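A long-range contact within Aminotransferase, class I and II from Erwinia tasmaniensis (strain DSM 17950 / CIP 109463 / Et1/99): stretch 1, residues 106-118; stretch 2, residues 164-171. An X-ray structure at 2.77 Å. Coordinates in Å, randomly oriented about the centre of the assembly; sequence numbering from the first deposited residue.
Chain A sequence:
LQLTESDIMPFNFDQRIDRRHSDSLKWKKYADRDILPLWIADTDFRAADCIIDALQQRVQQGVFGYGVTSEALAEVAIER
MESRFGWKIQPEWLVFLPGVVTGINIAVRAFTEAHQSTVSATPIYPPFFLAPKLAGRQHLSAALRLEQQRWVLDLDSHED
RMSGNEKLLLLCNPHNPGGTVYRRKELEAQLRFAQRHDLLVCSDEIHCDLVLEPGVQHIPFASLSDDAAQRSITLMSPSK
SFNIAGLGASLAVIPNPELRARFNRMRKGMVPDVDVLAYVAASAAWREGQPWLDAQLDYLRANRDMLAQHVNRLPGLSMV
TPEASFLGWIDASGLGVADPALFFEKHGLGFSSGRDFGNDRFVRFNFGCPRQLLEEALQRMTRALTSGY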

# COMPACT_ATOMS: atom_id res chain seq x y z
N ILE A 106 -3.07 11.89 -3.43
CA ILE A 106 -1.82 12.41 -3.98
C ILE A 106 -2.09 13.53 -4.96
O ILE A 106 -1.40 14.56 -4.96
CB ILE A 106 -1.00 11.28 -4.63
CG1 ILE A 106 -0.65 10.20 -3.60
CG2 ILE A 106 0.27 11.83 -5.25
CD1 ILE A 106 -0.14 8.92 -4.24
N ALA A 107 -3.10 13.36 -5.81
CA ALA A 107 -3.42 14.39 -6.80
C ALA A 107 -3.78 15.71 -6.14
O ALA A 107 -3.36 16.78 -6.61
CB ALA A 107 -4.57 13.91 -7.70
N VAL A 108 -4.53 15.67 -5.04
CA VAL A 108 -4.92 16.90 -4.36
C VAL A 108 -3.72 17.54 -3.67
O VAL A 108 -3.55 18.76 -3.70
CB VAL A 108 -6.07 16.62 -3.38
CG1 VAL A 108 -6.43 17.88 -2.60
CG2 VAL A 108 -7.29 16.10 -4.12
N ARG A 109 -2.87 16.72 -3.04
CA ARG A 109 -1.71 17.27 -2.34
C ARG A 109 -0.67 17.82 -3.31
O ARG A 109 0.08 18.73 -2.95
CB ARG A 109 -1.07 16.20 -1.46
CG ARG A 109 -2.04 15.45 -0.55
CD ARG A 109 -2.09 16.03 0.85
NE ARG A 109 -3.06 15.32 1.68
CZ ARG A 109 -2.77 14.24 2.41
NH1 ARG A 109 -1.54 13.75 2.42
NH2 ARG A 109 -3.72 13.66 3.13
N ALA A 110 -0.62 17.30 -4.54
CA ALA A 110 0.42 17.66 -5.49
C ALA A 110 -0.01 18.71 -6.50
O ALA A 110 0.84 19.48 -6.97
CB ALA A 110 0.90 16.42 -6.25
N PHE A 111 -1.29 18.76 -6.86
CA PHE A 111 -1.78 19.67 -7.89
C PHE A 111 -2.55 20.85 -7.32
O PHE A 111 -3.21 21.58 -8.07
CB PHE A 111 -2.64 18.91 -8.89
CG PHE A 111 -1.94 17.74 -9.53
CD1 PHE A 111 -0.60 17.82 -9.86
CD2 PHE A 111 -2.63 16.57 -9.80
CE1 PHE A 111 0.05 16.75 -10.44
CE2 PHE A 111 -1.99 15.50 -10.39
CZ PHE A 111 -0.65 15.58 -10.71
N THR A 112 -2.49 21.06 -6.00
CA THR A 112 -3.22 22.14 -5.35
C THR A 112 -2.35 22.72 -4.25
O THR A 112 -1.49 22.03 -3.69
CB THR A 112 -4.55 21.65 -4.77
OG1 THR A 112 -5.18 20.76 -5.70
CG2 THR A 112 -5.49 22.82 -4.51
N GLU A 113 -2.56 24.00 -3.95
CA GLU A 113 -1.87 24.69 -2.87
C GLU A 113 -2.88 25.18 -1.84
O GLU A 113 -4.10 25.06 -2.03
CB GLU A 113 -1.01 25.83 -3.42
CG GLU A 113 0.27 25.34 -4.07
CD GLU A 113 0.73 26.24 -5.21
OE1 GLU A 113 0.05 27.25 -5.48
OE2 GLU A 113 1.76 25.92 -5.83
N ALA A 114 -2.37 25.74 -0.74
CA ALA A 114 -3.21 26.05 0.41
C ALA A 114 -4.32 27.02 0.06
O ALA A 114 -5.46 26.88 0.53
CB ALA A 114 -2.35 26.61 1.55
N HIS A 115 -4.02 28.02 -0.78
CA HIS A 115 -5.02 29.02 -1.14
C HIS A 115 -5.95 28.57 -2.26
O HIS A 115 -6.91 29.28 -2.56
CB HIS A 115 -4.32 30.32 -1.55
CG HIS A 115 -3.47 30.18 -2.78
ND1 HIS A 115 -2.26 29.52 -2.77
CD2 HIS A 115 -3.64 30.62 -4.04
CE1 HIS A 115 -1.73 29.55 -3.98
NE2 HIS A 115 -2.55 30.22 -4.77
N GLN A 116 -5.69 27.42 -2.87
CA GLN A 116 -6.47 26.94 -3.99
C GLN A 116 -7.47 25.87 -3.55
O GLN A 116 -7.29 25.20 -2.53
CB GLN A 116 -5.55 26.39 -5.09
CG GLN A 116 -4.68 27.45 -5.74
CD GLN A 116 -3.71 26.87 -6.75
OE1 GLN A 116 -3.23 25.75 -6.60
NE2 GLN A 116 -3.42 27.64 -7.79
N SER A 117 -8.53 25.73 -4.34
CA SER A 117 -9.65 24.86 -4.00
C SER A 117 -9.84 23.80 -5.08
O SER A 117 -9.23 23.84 -6.15
CB SER A 117 -10.94 25.67 -3.82
OG SER A 117 -11.35 26.27 -5.04
N THR A 118 -10.71 22.84 -4.77
CA THR A 118 -11.08 21.78 -5.69
C THR A 118 -12.57 21.89 -6.03
O THR A 118 -13.36 22.46 -5.27
CB THR A 118 -10.79 20.39 -5.10
OG1 THR A 118 -11.58 20.19 -3.93
CG2 THR A 118 -9.31 20.27 -4.74
N GLY A 164 -12.28 32.02 -8.18
CA GLY A 164 -10.98 32.18 -8.78
C GLY A 164 -9.88 31.35 -8.15
O GLY A 164 -8.83 31.15 -8.78
N ASN A 165 -10.08 30.87 -6.93
CA ASN A 165 -9.10 30.01 -6.26
C ASN A 165 -9.12 28.58 -6.78
O ASN A 165 -8.23 27.80 -6.43
CB ASN A 165 -9.35 30.00 -4.75
CG ASN A 165 -8.97 31.31 -4.09
OD1 ASN A 165 -8.85 32.35 -4.75
ND2 ASN A 165 -8.77 31.28 -2.78
N GLU A 166 -10.11 28.21 -7.58
CA GLU A 166 -10.25 26.83 -8.03
C GLU A 166 -9.06 26.43 -8.89
O GLU A 166 -8.53 27.24 -9.66
CB GLU A 166 -11.56 26.65 -8.79
CG GLU A 166 -12.82 26.83 -7.95
CD GLU A 166 -13.08 28.27 -7.54
OE1 GLU A 166 -13.19 28.54 -6.32
OE2 GLU A 166 -13.16 29.14 -8.44
N LYS A 167 -8.64 25.17 -8.77
CA LYS A 167 -7.42 24.72 -9.43
C LYS A 167 -7.53 23.29 -9.95
O LYS A 167 -7.01 22.98 -11.02
CB LYS A 167 -6.23 24.84 -8.47
CG LYS A 167 -4.90 24.39 -9.04
CD LYS A 167 -4.53 25.17 -10.29
CE LYS A 167 -3.02 25.28 -10.44
NZ LYS A 167 -2.34 23.97 -10.25
N LEU A 168 -8.19 22.41 -9.19
CA LEU A 168 -8.25 20.99 -9.52
C LEU A 168 -9.70 20.56 -9.63
O LEU A 168 -10.47 20.70 -8.68
CB LEU A 168 -7.52 20.16 -8.46
CG LEU A 168 -7.47 18.64 -8.66
CD1 LEU A 168 -6.83 18.29 -9.99
CD2 LEU A 168 -6.72 17.98 -7.52
N LEU A 169 -10.07 20.01 -10.79
CA LEU A 169 -11.41 19.52 -11.04
C LEU A 169 -11.43 18.00 -10.85
O LEU A 169 -10.69 17.28 -11.53
CB LEU A 169 -11.88 19.89 -12.45
CG LEU A 169 -13.22 19.28 -12.89
CD1 LEU A 169 -14.35 19.79 -12.02
CD2 LEU A 169 -13.49 19.58 -14.36
N LEU A 170 -12.27 17.53 -9.94
CA LEU A 170 -12.37 16.11 -9.63
C LEU A 170 -13.61 15.54 -10.31
O LEU A 170 -14.74 15.86 -9.92
CB LEU A 170 -12.43 15.89 -8.12
CG LEU A 170 -11.26 16.45 -7.30
CD1 LEU A 170 -11.44 16.14 -5.83
CD2 LEU A 170 -9.94 15.89 -7.80
N LEU A 171 -13.40 14.70 -11.32
CA LEU A 171 -14.48 14.08 -12.07
C LEU A 171 -14.57 12.60 -11.73
O LEU A 171 -13.65 12.00 -11.16
CB LEU A 171 -14.28 14.25 -13.58
CG LEU A 171 -14.29 15.69 -14.11
CD1 LEU A 171 -14.14 15.68 -15.63
CD2 LEU A 171 -15.57 16.40 -13.70

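Backbone pairing sets the register of this contact. Ser 117 and Thr 118 run parallel to the strand that starts at Glu 166, and Ser 117 uses both of its backbone polar groups: Ser 117 N donates to Asn 165 O (3.0 Å), and Ser 117 O accepts from Lys 167 N (3.0 Å, 138° at the hydrogen). These two bonds bracket Glu 166, the bridge partner of Ser 117. The next bridge joins Thr 118 to Leu 168 instead of Lys 167, so the register slips by one residue in a beta bulge. Two CA-H...O contacts supplement the pairing, from Gln 116 CA to Asn 165 O (3.1 Å) and from Thr 118 CA to Leu 168 O (3.2 Å).

Polar side chains make further contacts. Ser 117 and Glu 166 project from the same face of the sheet, where Ser 117 OG donates a weak hydrogen bond to Glu 166 OE1 (3.2 Å). The NZ of Lys 167 forms a weak hydrogen bond with Phe 111 O (3.3 Å). Lys 167 CG lies 3.3 Å from Gln 116 OE1, an oxygen that accepts a hydrogen bond from Glu 113 N (3.2 Å) across the type I turn leading into the strand. At that turn, Asn 165 ND2 approaches His 115 O to 2.7 Å.

Apolar packing centres on Leu 168, which has the largest area covered by the other stretch. It lies on the same face as Thr 118, packed against a helix whose direction is nearly antiparallel to its strand (162°). Leu 168 CD2 sits 3.9 Å from Val 108 CG2, while Leu 168 CD1 lies 4.4 Å from Phe 111 CB. Leu 170, two residues on, extends this packing more loosely, with Leu 170 CD1 4.5 Å from Val 108 CG2.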